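Local atomic coordinates of deseasin MCP-01 (PDB entry 3VV3), a protein that probably hydrolyses peptide bonds of collagen as a serine protease of the subtilisin family, with bound calcium ions. Residues L15-Q20 with A25-D30. Residues are numbered along the deposited sequence; the frame is centred on the assembly and turned at random.
Sequences LNNEGQ and ADADID. With CA (calcium ion), chain D; CA (calcium ion), chain E.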
loop_
_atom_site.group_PDB
_atom_site.type_symbol
_atom_site.label_atom_id
_atom_site.label_comp_id
_atom_site.label_asym_id
_atom_site.label_seq_id
_atom_site.Cartn_x
_atom_site.Cartn_y
_atom_site.Cartn_z
ATOM N N LEU A 15 -4.930 -18.972 6.488
ATOM C CA LEU A 15 -5.279 -19.753 7.674
ATOM C C LEU A 15 -5.571 -21.200 7.284
ATOM O O LEU A 15 -5.182 -22.155 7.980
ATOM C CB LEU A 15 -6.498 -19.151 8.384
ATOM C CG LEU A 15 -6.405 -17.687 8.835
ATOM C CD1 LEU A 15 -7.665 -17.287 9.597
ATOM C CD2 LEU A 15 -5.165 -17.476 9.702
ATOM N N ASN A 16 -6.257 -21.354 6.157
ATOM C CA ASN A 16 -6.603 -22.678 5.650
ATOM C C ASN A 16 -6.703 -22.643 4.129
ATOM O O ASN A 16 -7.545 -21.947 3.573
ATOM C CB ASN A 16 -7.925 -23.143 6.257
ATOM C CG ASN A 16 -8.251 -24.582 5.906
ATOM O OD1 ASN A 16 -9.221 -24.858 5.193
ATOM N ND2 ASN A 16 -7.439 -25.505 6.402
ATOM N N ASN A 17 -5.819 -23.384 3.473
ATOM C CA ASN A 17 -5.722 -23.380 2.019
ATOM C C ASN A 17 -6.036 -24.779 1.488
ATOM O O ASN A 17 -5.323 -25.734 1.800
ATOM C CB ASN A 17 -4.297 -22.979 1.622
ATOM C CG ASN A 17 -4.163 -22.618 0.151
ATOM O OD1 ASN A 17 -5.069 -22.844 -0.656
ATOM N ND2 ASN A 17 -3.013 -22.059 -0.203
ATOM N N GLU A 18 -7.112 -24.899 0.737
ATOM C CA GLU A 18 -7.476 -26.128 0.018
ATOM C C GLU A 18 -7.371 -25.935 -1.485
ATOM O O GLU A 18 -7.811 -26.748 -2.240
ATOM C CB GLU A 18 -8.901 -26.548 0.296
ATOM C CG GLU A 18 -9.356 -26.234 1.668
ATOM C CD GLU A 18 -9.345 -27.413 2.574
ATOM O OE1 GLU A 18 -8.469 -28.224 2.387
ATOM O OE2 GLU A 18 -10.207 -27.484 3.469
ATOM N N GLY A 19 -6.715 -24.856 -1.865
ATOM C CA GLY A 19 -6.608 -24.506 -3.271
ATOM C C GLY A 19 -7.762 -23.645 -3.750
ATOM O O GLY A 19 -7.888 -23.367 -4.945
ATOM N N GLN A 20 -8.597 -23.200 -2.816
ATOM C CA GLN A 20 -9.845 -22.523 -3.166
ATOM C C GLN A 20 -9.678 -21.103 -3.698
ATOM O O GLN A 20 -10.625 -20.538 -4.241
ATOM C CB GLN A 20 -10.847 -22.548 -2.002
ATOM C CG GLN A 20 -10.575 -21.544 -0.878
ATOM C CD GLN A 20 -9.527 -22.017 0.114
ATOM O OE1 GLN A 20 -8.799 -22.978 -0.137
ATOM N NE2 GLN A 20 -9.440 -21.329 1.251
ATOM N N ALA A 25 -3.009 -26.553 -2.304
ATOM C CA ALA A 25 -3.550 -27.053 -1.042
ATOM C C ALA A 25 -2.441 -27.189 0.009
ATOM O O ALA A 25 -1.340 -27.655 -0.286
ATOM C CB ALA A 25 -4.288 -28.388 -1.246
ATOM N N ASP A 26 -2.752 -26.760 1.230
ATOM C CA ASP A 26 -1.856 -26.819 2.393
ATOM C C ASP A 26 -0.736 -25.778 2.438
ATOM O O ASP A 26 0.132 -25.839 3.317
ATOM C CB ASP A 26 -1.288 -28.220 2.648
ATOM C CG ASP A 26 -0.905 -28.416 4.107
ATOM O OD1 ASP A 26 -1.662 -27.931 4.966
ATOM O OD2 ASP A 26 0.143 -29.024 4.391
ATOM N N ALA A 27 -0.745 -24.838 1.495
ATOM C CA ALA A 27 0.125 -23.675 1.595
ATOM C C ALA A 27 -0.572 -22.705 2.539
ATOM O O ALA A 27 -1.278 -21.799 2.111
ATOM C CB ALA A 27 0.342 -23.038 0.234
ATOM N N ASP A 28 -0.395 -22.935 3.834
ATOM C CA ASP A 28 -1.113 -22.189 4.861
ATOM C C ASP A 28 -0.436 -22.428 6.202
ATOM O O ASP A 28 0.543 -23.171 6.285
ATOM C CB ASP A 28 -2.603 -22.579 4.907
ATOM C CG ASP A 28 -2.823 -24.054 5.233
ATOM O OD1 ASP A 28 -2.173 -24.559 6.173
ATOM O OD2 ASP A 28 -3.656 -24.695 4.555
ATOM N N ILE A 29 -0.944 -21.790 7.250
ATOM C CA ILE A 29 -0.303 -21.879 8.556
ATOM C C ILE A 29 -0.932 -22.943 9.453
ATOM O O ILE A 29 -0.581 -23.056 10.626
ATOM C CB ILE A 29 -0.274 -20.494 9.284
ATOM C CG1 ILE A 29 -1.675 -20.079 9.759
ATOM C CG2 ILE A 29 0.345 -19.444 8.372
ATOM C CD1 ILE A 29 -1.682 -18.824 10.637
ATOM N N ASP A 30 -1.849 -23.732 8.892
ATOM C CA ASP A 30 -2.513 -24.800 9.646
ATOM C C ASP A 30 -3.253 -24.260 10.872
ATOM O O ASP A 30 -3.141 -24.822 11.967
ATOM C CB ASP A 30 -1.508 -25.884 10.086
ATOM C CG ASP A 30 -1.144 -26.860 8.961
ATOM O OD1 ASP A 30 -1.896 -26.952 7.971
ATOM O OD2 ASP A 30 -0.115 -27.550 9.081
HETATM CA CA CA D . -3.432 -26.848 5.947
HETATM CA CA CA E . -0.156 -28.561 6.844
HETATM O O HOH W 1 -4.870 -27.246 4.174
HETATM O O HOH W 2 -4.343 -28.825 6.758
HETATM O O HOH W 3 -5.113 -25.861 7.634
HETATM O O HOH W 4 -1.747 -30.074 7.331
HETATM O O HOH W 5 0.957 -30.700 7.447
#
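N17 meets D26, A27 and D28 through three hydrogen bonds, which tie residues 15-20 to a two-calcium loop near the N-terminus of this subtilisin-family catalytic domain. Metal coordination defines the loop. D26 and D30 chelate one calcium with both carboxylate oxygens each, and their OD1 atoms also reach the other, bridging the pair. D28 grips that second calcium bidentately, OD1 and OD2 each at 2.6 Å; ND2 of N320 also hydrogen-bonds OD2 of D30.

The backbone of N17 serves the site twice. Its N donates to D28 OD2 (2.8 Å), on the anti side of the carboxylate and 26° out of its plane, so this metal-bound oxygen has a second partner. Its O accepts from D26 N at 2.8 Å, nearly straight at the hydrogen (174°), and also from a calcium-bound water.

Among the side chains, CG of N17 lies anti to the backbone N (chi1 -166°), carrying ND2 to A27 O at 2.9 Å, with the acceptor in the amide plane. ND2 also bonds S230 O, while OD1 receives G19 N in an Asx turn, fixing the amide's rotation. An alanine here is likely to leave the carbonyls of A27 and S230 without their ND2 donor and the 17-19 turn less firmly held.

L15 and I29 lie side by side, pointing the same way, with L15 CD2 3.9 Å from I29 CD1; L15 also packs on W35 and I29 on L319. A second Asx turn shapes the metal loop itself: D30 N donates to D28 OD1 at 2.9 Å, from above the carboxylate plane.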